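Local coordinates for DUF2019 domain-containing protein (Rhodopseudomonas palustris, PDB 2I9C) that is of unknown function but folds as a compact, all-helical single domain of the DUF2019 family, which belongs to the TPR clan, at residues A[92-97]-A[110-115]; A[57-62]-A[81-86]; A[17-22]-A[71-76]. All coordinates share one frame; numbering follows the deposited sequence. Where two conformers were deposited one is given.

Contact 1 (A[92-97]-A[110-115]). With ACT (acetate ion), chain B.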
loop_
_atom_site.group_PDB
_atom_site.type_symbol
_atom_site.label_atom_id
_atom_site.label_comp_id
_atom_site.label_asym_id
_atom_site.label_seq_id
_atom_site.Cartn_x
_atom_site.Cartn_y
_atom_site.Cartn_z
ATOM N N GLN A 92 3.014 11.506 -2.055
ATOM C CA GLN A 92 2.258 10.989 -0.917
ATOM C C GLN A 92 3.197 10.488 0.190
ATOM O O GLN A 92 2.999 10.814 1.339
ATOM C CB GLN A 92 1.263 9.898 -1.330
ATOM C CG GLN A 92 0.463 9.265 -0.160
ATOM C CD GLN A 92 -0.340 10.246 0.663
ATOM O OE1 GLN A 92 -0.807 11.297 0.165
ATOM N NE2 GLN A 92 -0.505 9.924 1.942
ATOM N N LEU A 93 4.261 9.786 -0.157
ATOM C CA LEU A 93 5.171 9.341 0.879
ATOM C C LEU A 93 5.764 10.525 1.606
ATOM O O LEU A 93 5.967 10.451 2.806
ATOM C CB LEU A 93 6.270 8.444 0.298
ATOM C CG LEU A 93 5.876 7.073 -0.255
ATOM C CD1 LEU A 93 7.106 6.411 -0.900
ATOM C CD2 LEU A 93 5.323 6.180 0.901
ATOM N N GLU A 94 6.077 11.599 0.863
ATOM C CA GLU A 94 6.649 12.810 1.426
ATOM C C GLU A 94 5.674 13.459 2.394
ATOM O O GLU A 94 6.096 13.886 3.439
ATOM C CB GLU A 94 7.099 13.781 0.330
ATOM C CG GLU A 94 8.398 13.275 -0.374
ATOM C CD GLU A 94 8.841 14.078 -1.595
ATOM O OE1 GLU A 94 8.024 14.806 -2.226
ATOM O OE2 GLU A 94 10.031 13.932 -1.944
ATOM N N ALA A 95 4.393 13.538 2.029
ATOM C CA ALA A 95 3.294 14.009 2.939
ATOM C C ALA A 95 3.154 13.174 4.219
ATOM O O ALA A 95 2.931 13.726 5.292
ATOM C CB ALA A 95 1.963 14.049 2.194
ATOM N N ILE A 96 3.225 11.844 4.089
ATOM C CA ILE A 96 3.261 10.962 5.264
ATOM C C ILE A 96 4.467 11.268 6.178
ATOM O O ILE A 96 4.291 11.486 7.381
ATOM C CB ILE A 96 3.162 9.445 4.864
ATOM C CG1 ILE A 96 1.861 9.219 4.070
ATOM C CG2 ILE A 96 3.254 8.511 6.149
ATOM C CD1 ILE A 96 1.760 7.758 3.495
ATOM N N VAL A 97 5.692 11.301 5.630
ATOM C CA VAL A 97 6.834 11.831 6.421
ATOM C C VAL A 97 6.519 13.192 7.086
ATOM O O VAL A 97 6.762 13.342 8.276
ATOM C CB VAL A 97 8.117 11.957 5.566
ATOM C CG1 VAL A 97 9.228 12.606 6.346
ATOM C CG2 VAL A 97 8.560 10.594 5.083
HETATM N N MSE A 110 12.033 5.650 5.438
HETATM C CA MSE A 110 12.929 4.581 4.986
HETATM C C MSE A 110 12.732 4.233 3.487
HETATM O O MSE A 110 13.721 4.050 2.749
HETATM C CB MSE A 110 12.800 3.344 5.888
HETATM C CG MSE A 110 13.766 2.172 5.569
HETATM SE SE MSE A 110 15.597 2.224 6.407
HETATM C CE MSE A 110 16.541 3.238 5.048
ATOM N N CYS A 111 11.470 4.174 3.040
ATOM C CA CYS A 111 11.150 3.969 1.630
ATOM C C CYS A 111 11.813 5.021 0.745
ATOM O O CYS A 111 12.420 4.688 -0.268
ATOM C CB CYS A 111 9.644 3.998 1.380
ATOM S SG CYS A 111 9.253 3.365 -0.227
ATOM N N LEU A 112 11.675 6.281 1.139
ATOM C CA LEU A 112 12.253 7.378 0.404
ATOM C C LEU A 112 13.813 7.347 0.437
ATOM O O LEU A 112 14.466 7.615 -0.578
ATOM C CB LEU A 112 11.687 8.695 0.935
ATOM C CG LEU A 112 10.237 9.008 0.607
ATOM C CD1 LEU A 112 9.834 10.294 1.367
ATOM C CD2 LEU A 112 9.974 9.111 -0.909
ATOM N N ASP A 113 14.395 6.976 1.568
ATOM C CA ASP A 113 15.872 6.769 1.659
ATOM C C ASP A 113 16.344 5.706 0.653
ATOM O O ASP A 113 17.281 5.930 -0.100
ATOM C CB ASP A 113 16.295 6.394 3.096
ATOM C CG ASP A 113 16.104 7.553 4.086
ATOM O OD1 ASP A 113 15.976 8.711 3.621
ATOM O OD2 ASP A 113 16.053 7.319 5.320
ATOM N N LEU A 114 15.643 4.575 0.604
ATOM C CA LEU A 114 15.977 3.502 -0.314
ATOM C C LEU A 114 15.823 3.974 -1.760
ATOM O O LEU A 114 16.646 3.670 -2.598
ATOM C CB LEU A 114 15.085 2.277 -0.043
ATOM C CG LEU A 114 15.323 1.525 1.279
ATOM C CD1 LEU A 114 14.129 0.624 1.645
ATOM C CD2 LEU A 114 16.585 0.726 1.083
ATOM N N LEU A 115 14.751 4.720 -2.033
ATOM C CA LEU A 115 14.519 5.288 -3.364
ATOM C C LEU A 115 15.629 6.240 -3.802
ATOM O O LEU A 115 16.012 6.262 -4.961
ATOM C CB LEU A 115 13.179 6.044 -3.377
ATOM C CG LEU A 115 11.961 5.157 -3.504
ATOM C CD1 LEU A 115 10.681 5.955 -3.312
ATOM C CD2 LEU A 115 11.984 4.439 -4.862
HETATM C C ACT B . -0.982 12.658 4.725
HETATM O O ACT B . -1.285 11.658 3.973
HETATM O OXT ACT B . -1.556 13.879 4.758
HETATM C CH3 ACT B . 0.150 12.303 5.535
#
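One oxygen of the bound acetate, ACT O, is gripped by two donors: the carboxamide of Gln92 and the guanidinium of Arg74 on helix 71-79. Gln92 NE2 gives ACT O a bond of 2.8 Å, fairly straight at an N-H...O angle of 156°. The acetate methyl settles against the backbone of the same helix, with ACT CH3 3.4 Å from Ile96 CA; the ion probably comes from the crystallisation liquor. Gln92 itself does not touch 110-115, and toward that helix the contact is made by carbon and sulphur. Leu112 carries most of the 110-115 side by spreading its two methyls. Leu112 CD2 lies 3.9 Å from Leu93 CD1 and also meets Leu93 CB, the two leucines sliding past each other in opposite directions. Leu112 CD1 sits 3.7 Å from Glu94 CG and 3.9 Å from Val97 CG2. Glu94 crosses Leu112 at about a right angle and meets it through CG, while its carboxylate is in a salt bridge with Arg90. Leu93 CG, anti to the carbonyl carbon (chi1 -67°), leads across to the other helix; there Leu93 CD1 meets Cys111 SG at 3.8 Å, in one of two deposited cysteine conformers, and more loosely Leu115 CD1. Leu93 further packs on Leu75 and Ala78, tying the pair to helix 71-79. The local axes pass 10.3 Å apart at 133°, antiparallel but well splayed: successive helices 86-99 and 104-117 folded back into a helical hairpin, consistent with membership of the TPR clan.

Contact 2 (A[57-62]-A[81-86])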
loop_
_atom_site.group_PDB
_atom_site.type_symbol
_atom_site.label_atom_id
_atom_site.label_comp_id
_atom_site.label_asym_id
_atom_site.label_seq_id
_atom_site.Cartn_x
_atom_site.Cartn_y
_atom_site.Cartn_z
ATOM N N ASP A 57 -1.706 -2.595 -15.988
ATOM C CA ASP A 57 -1.251 -2.543 -14.603
ATOM C C ASP A 57 -2.268 -1.777 -13.729
ATOM O O ASP A 57 -2.205 -0.534 -13.605
ATOM C CB ASP A 57 0.160 -1.938 -14.514
ATOM C CG ASP A 57 0.815 -2.189 -13.188
ATOM O OD1 ASP A 57 0.105 -2.357 -12.189
ATOM O OD2 ASP A 57 2.062 -2.183 -13.149
ATOM N N GLN A 58 -3.214 -2.521 -13.145
ATOM C CA GLN A 58 -4.348 -1.880 -12.461
ATOM C C GLN A 58 -3.974 -1.482 -11.030
ATOM O O GLN A 58 -4.804 -1.007 -10.303
ATOM C CB GLN A 58 -5.604 -2.772 -12.456
ATOM C CG GLN A 58 -6.310 -2.876 -13.805
ATOM C CD GLN A 58 -6.678 -1.521 -14.355
ATOM O OE1 GLN A 58 -7.324 -0.686 -13.668
ATOM N NE2 GLN A 58 -6.261 -1.270 -15.602
ATOM N N ARG A 59 -2.699 -1.610 -10.647
ATOM C CA ARG A 59 -2.260 -0.939 -9.404
ATOM C C ARG A 59 -2.568 0.568 -9.440
ATOM O O ARG A 59 -2.678 1.213 -8.397
ATOM C CB ARG A 59 -0.759 -1.172 -9.145
ATOM C CG ARG A 59 -0.421 -2.587 -8.710
ATOM C CD ARG A 59 1.104 -2.800 -8.545
ATOM N NE ARG A 59 1.862 -2.635 -9.798
ATOM C CZ ARG A 59 3.189 -2.767 -9.899
ATOM N NH1 ARG A 59 3.884 -3.127 -8.850
ATOM N NH2 ARG A 59 3.807 -2.586 -11.050
ATOM N N THR A 60 -2.660 1.129 -10.641
ATOM C CA THR A 60 -3.083 2.497 -10.852
ATOM C C THR A 60 -4.415 2.811 -10.134
ATOM O O THR A 60 -4.646 3.930 -9.663
ATOM C CB THR A 60 -3.200 2.788 -12.382
ATOM O OG1 THR A 60 -1.880 2.795 -12.934
ATOM C CG2 THR A 60 -3.760 4.151 -12.619
ATOM N N ALA A 61 -5.272 1.808 -9.998
ATOM C CA ALA A 61 -6.531 2.039 -9.347
ATOM C C ALA A 61 -6.376 2.328 -7.837
ATOM O O ALA A 61 -7.304 2.890 -7.240
ATOM C CB ALA A 61 -7.479 0.829 -9.596
ATOM N N LEU A 62 -5.219 1.974 -7.230
ATOM C CA LEU A 62 -4.988 2.244 -5.789
ATOM C C LEU A 62 -4.713 3.714 -5.474
ATOM O O LEU A 62 -4.732 4.135 -4.307
ATOM C CB LEU A 62 -3.817 1.385 -5.238
ATOM C CG LEU A 62 -4.025 -0.124 -5.372
ATOM C CD1 LEU A 62 -2.673 -0.852 -5.088
ATOM C CD2 LEU A 62 -5.179 -0.564 -4.440
ATOM N N THR A 81 2.181 1.901 -5.430
ATOM C CA THR A 81 2.029 2.605 -6.699
ATOM C C THR A 81 3.303 3.302 -7.168
ATOM O O THR A 81 3.268 4.034 -8.172
ATOM C CB THR A 81 0.840 3.597 -6.693
ATOM O OG1 THR A 81 0.940 4.501 -5.585
ATOM C CG2 THR A 81 -0.461 2.861 -6.575
ATOM N N LEU A 82 4.420 3.112 -6.470
ATOM C CA LEU A 82 5.679 3.751 -6.916
ATOM C C LEU A 82 6.054 3.353 -8.349
ATOM O O LEU A 82 6.617 4.150 -9.068
ATOM C CB LEU A 82 6.851 3.448 -5.979
ATOM C CG LEU A 82 6.870 4.232 -4.660
ATOM C CD1 LEU A 82 7.635 3.413 -3.582
ATOM C CD2 LEU A 82 7.545 5.573 -4.894
ATOM N N ALA A 83 5.716 2.134 -8.766
ATOM C CA ALA A 83 6.089 1.701 -10.103
ATOM C C ALA A 83 5.208 2.339 -11.157
ATOM O O ALA A 83 5.707 2.734 -12.202
ATOM C CB ALA A 83 6.055 0.177 -10.224
ATOM N N VAL A 84 3.906 2.442 -10.896
ATOM C CA VAL A 84 2.978 2.920 -11.921
ATOM C C VAL A 84 2.816 4.437 -11.915
ATOM O O VAL A 84 2.329 5.008 -12.890
ATOM C CB VAL A 84 1.585 2.231 -11.846
ATOM C CG1 VAL A 84 1.714 0.740 -12.087
ATOM C CG2 VAL A 84 0.858 2.523 -10.486
ATOM N N ALA A 85 3.194 5.090 -10.813
ATOM C CA ALA A 85 2.984 6.541 -10.661
ATOM C C ALA A 85 4.056 7.088 -9.727
ATOM O O ALA A 85 3.750 7.459 -8.578
ATOM C CB ALA A 85 1.592 6.826 -10.109
ATOM N N PRO A 86 5.326 7.091 -10.190
ATOM C CA PRO A 86 6.409 7.389 -9.244
ATOM C C PRO A 86 6.317 8.769 -8.628
ATOM O O PRO A 86 6.585 8.906 -7.427
ATOM C CB PRO A 86 7.697 7.238 -10.086
ATOM C CG PRO A 86 7.270 7.310 -11.495
ATOM C CD PRO A 86 5.845 6.794 -11.547
#
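Thr81 presses its methyl against the backbone of 57-62, CG2 coming within 3.3 Å of Arg59 O and also touching Leu62 CB. Its hydroxyl is turned elsewhere, between backbone N and carbonyl carbon (chi1 54°), and bonds to Ala77 O one turn back in helix 71-79. Leu82 faces away and packs on Ala89 and Leu93. Next, Ala83 sets CB 3.7 Å from Arg59 NH2, at a guanidinium whose rotation is already fixed by Asp57. That grip is side-on: Arg59 NE reaches Asp57 OD1 at 3.0 Å and Arg59 NH2 reaches Asp57 OD2 at 2.8 Å, both close to the guanidinium plane and both on syn lone pairs. On its anti side OD1 also accepts from Arg59 N, the Asx turn that opens the short 3-10 segment 58-62; NH2 has a further partner in Lys123 O, at the chain's C-terminal end. Val84 CG1 lies over the face of the Asp57 carboxylate, packed tightly at 3.1 Å from Asp57 OD2, while Val84 CB and CG2 lie against Thr60, with Thr60 OG1 3.7 Å from Val84 CB. Ala85 N closes the turn on Thr81 O at 2.8 Å, and Ala85 holds the N-cap position from which helix 86-99 sets out with Pro86.

Contact 3 (A[17-22]-A[71-76]). With ACT (acetate ion), chain B.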
loop_
_atom_site.group_PDB
_atom_site.type_symbol
_atom_site.label_atom_id
_atom_site.label_comp_id
_atom_site.label_asym_id
_atom_site.label_seq_id
_atom_site.Cartn_x
_atom_site.Cartn_y
_atom_site.Cartn_z
ATOM N N LEU A 17 -11.367 -4.078 -1.194
ATOM C CA LEU A 17 -10.828 -5.078 -0.250
ATOM C C LEU A 17 -9.411 -4.681 0.218
ATOM O O LEU A 17 -9.060 -4.866 1.375
ATOM C CB LEU A 17 -10.824 -6.482 -0.872
ATOM C CG LEU A 17 -10.364 -7.614 0.051
ATOM C CD1 LEU A 17 -11.407 -7.822 1.237
ATOM C CD2 LEU A 17 -10.195 -8.925 -0.805
ATOM N N PHE A 18 -8.609 -4.136 -0.688
ATOM C CA PHE A 18 -7.296 -3.608 -0.313
ATOM C C PHE A 18 -7.464 -2.619 0.875
ATOM O O PHE A 18 -6.719 -2.684 1.857
ATOM C CB PHE A 18 -6.649 -2.901 -1.519
ATOM C CG PHE A 18 -5.235 -2.369 -1.253
ATOM C CD1 PHE A 18 -4.107 -3.069 -1.697
ATOM C CD2 PHE A 18 -5.051 -1.173 -0.569
ATOM C CE1 PHE A 18 -2.817 -2.564 -1.477
ATOM C CE2 PHE A 18 -3.785 -0.657 -0.325
ATOM C CZ PHE A 18 -2.666 -1.352 -0.786
ATOM N N ALA A 19 -8.395 -1.671 0.773
ATOM C CA ALA A 19 -8.552 -0.708 1.862
ATOM C C ALA A 19 -9.023 -1.376 3.179
ATOM O O ALA A 19 -8.545 -1.028 4.266
ATOM C CB ALA A 19 -9.535 0.447 1.458
ATOM N N LYS A 20 -9.967 -2.317 3.071
ATOM C CA LYS A 20 -10.486 -3.018 4.260
ATOM C C LYS A 20 -9.372 -3.784 4.965
ATOM O O LYS A 20 -9.259 -3.711 6.177
ATOM C CB LYS A 20 -11.673 -3.951 3.917
ATOM C CG LYS A 20 -12.380 -4.588 5.143
ATOM C CD LYS A 20 -13.403 -5.655 4.756
ATOM C CE LYS A 20 -14.554 -5.681 5.769
ATOM N NZ LYS A 20 -14.740 -7.033 6.364
ATOM N N VAL A 21 -8.553 -4.523 4.213
ATOM C CA VAL A 21 -7.498 -5.319 4.871
ATOM C C VAL A 21 -6.356 -4.465 5.453
ATOM O O VAL A 21 -5.733 -4.833 6.436
ATOM C CB VAL A 21 -6.943 -6.530 3.986
ATOM C CG1 VAL A 21 -8.042 -7.300 3.394
ATOM C CG2 VAL A 21 -6.045 -6.040 2.905
ATOM N N THR A 22 -6.081 -3.327 4.846
ATOM C CA THR A 22 -5.052 -2.441 5.329
ATOM C C THR A 22 -5.512 -1.585 6.540
ATOM O O THR A 22 -4.716 -1.282 7.450
ATOM C CB THR A 22 -4.549 -1.668 4.126
ATOM O OG1 THR A 22 -4.271 -2.638 3.096
ATOM C CG2 THR A 22 -3.299 -0.895 4.439
HETATM N N MSE A 71 -3.939 5.973 7.894
HETATM C CA MSE A 71 -2.559 6.267 7.465
HETATM C C MSE A 71 -1.889 5.011 6.928
HETATM O O MSE A 71 -1.027 5.081 6.020
HETATM C CB MSE A 71 -1.727 6.831 8.626
HETATM C CG MSE A 71 -0.416 7.518 8.171
HETATM SE SE MSE A 71 -0.870 9.107 6.965
HETATM C CE MSE A 71 -1.401 10.473 8.296
ATOM N N GLN A 72 -2.256 3.862 7.480
ATOM C CA GLN A 72 -1.744 2.614 6.932
ATOM C C GLN A 72 -2.206 2.390 5.479
ATOM O O GLN A 72 -1.435 1.902 4.649
ATOM C CB GLN A 72 -2.125 1.421 7.836
ATOM C CG GLN A 72 -1.469 0.034 7.412
ATOM C CD GLN A 72 0.026 -0.032 7.701
ATOM O OE1 GLN A 72 0.594 0.893 8.284
ATOM N NE2 GLN A 72 0.661 -1.160 7.329
ATOM N N VAL A 73 -3.478 2.704 5.188
ATOM C CA VAL A 73 -4.013 2.577 3.834
ATOM C C VAL A 73 -3.203 3.501 2.909
ATOM O O VAL A 73 -2.747 3.072 1.859
ATOM C CB VAL A 73 -5.548 2.889 3.777
ATOM C CG1 VAL A 73 -6.103 2.778 2.357
ATOM C CG2 VAL A 73 -6.301 1.862 4.654
ATOM N N ARG A 74 -3.047 4.760 3.307
ATOM C CA ARG A 74 -2.342 5.723 2.484
ATOM C C ARG A 74 -0.905 5.282 2.212
ATOM O O ARG A 74 -0.433 5.421 1.078
ATOM C CB ARG A 74 -2.343 7.101 3.167
ATOM C CG ARG A 74 -3.743 7.731 3.263
ATOM C CD ARG A 74 -3.648 9.211 3.709
ATOM N NE ARG A 74 -4.991 9.818 3.768
ATOM C CZ ARG A 74 -5.247 11.117 3.813
ATOM N NH1 ARG A 74 -4.267 12.004 3.793
ATOM N NH2 ARG A 74 -6.510 11.549 3.870
ATOM N N LEU A 75 -0.210 4.825 3.266
ATOM C CA LEU A 75 1.182 4.352 3.174
ATOM C C LEU A 75 1.325 3.195 2.194
ATOM O O LEU A 75 2.162 3.200 1.289
ATOM C CB LEU A 75 1.726 3.899 4.557
ATOM C CG LEU A 75 3.099 3.196 4.536
ATOM C CD1 LEU A 75 4.202 4.143 4.170
ATOM C CD2 LEU A 75 3.345 2.648 5.950
ATOM N N GLN A 76 0.499 2.186 2.378
ATOM C CA GLN A 76 0.595 0.995 1.559
ATOM C C GLN A 76 0.226 1.286 0.110
ATOM O O GLN A 76 0.825 0.743 -0.786
ATOM C CB GLN A 76 -0.255 -0.144 2.138
ATOM C CG GLN A 76 0.377 -0.757 3.418
ATOM C CD GLN A 76 1.849 -1.059 3.241
ATOM O OE1 GLN A 76 2.225 -1.803 2.352
ATOM N NE2 GLN A 76 2.688 -0.474 4.090
HETATM C C ACT B . -0.982 12.658 4.725
HETATM O O ACT B . -1.285 11.658 3.973
HETATM O OXT ACT B . -1.556 13.879 4.758
HETATM C CH3 ACT B . 0.150 12.303 5.535
#
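Phe18 meets Gln76 with the tip of its ring, CZ lying 4.0 Å from Gln76 CB, the two side chains crossing at about a right angle. Phe18 CG, anti to the backbone N (chi1 -177°), carries the ring across to 71-76, where Val73 O lies at its edge. The next residue, Ala19, sets its O 3.7 Å from Val73 CG2. Thr22 then brings the helices closest: in the conformers described for Thr22 and Gln76, Thr22 CG2 lies 3.4 Å from Gln72 O and touches Val73 CA and Gln76 CG. Thr22 OG1 turns back, donating to Phe18 O at 2.7 Å, while Thr22 N reaches that oxygen from the opposite face of the carbonyl. Helix 11-30 thus packs on the sequence-distant helix 71-79, local axes 9.0 Å apart at 126°, with Met44 of helix 34-53 also on Phe18, Thr22 and Gln76. Arg74 points away from 17-22 and holds ACT O at its guanidinium edge, in plane, with NH1 to ACT O at 3.0 Å. An alanine in place of Arg74 would probably leave the acetate oxygen with Gln92 as its main donor and Tyr68 O without the NE hydrogen it accepts. Because Gln72 spends its amide on Gln25 and Gln104 and Thr22 its hydroxyl on Phe18 O, cohesion across this buried contact rests on van der Waals packing of methyls and methylenes on each other and on backbone carbonyls.

Overall arrangement
The three contacts touch one another pairwise rather than standing apart, their centres about 16 Å (1 to 2 and 1 to 3) and about 14 Å (2 to 3) from one another. Leu82 joins contact 2 to contact 1, its CD2 lying 3.5 Å from Leu115 CD1. Contact 3, nearest the chain's centre, meets contact 2 where Leu62 CD2 packs 3.7 Å from Phe18 CG. It meets contact 1 where Ile96 CD1 lies 3.5 Å from Leu75 CA. The acetate sits at this last seam, bound from both helix 71-79 and helix 86-99; the function being unknown, it cannot be read as marking an active site. Along the chain, contacts 2 and 3 interleave, whereas contact 1 follows both.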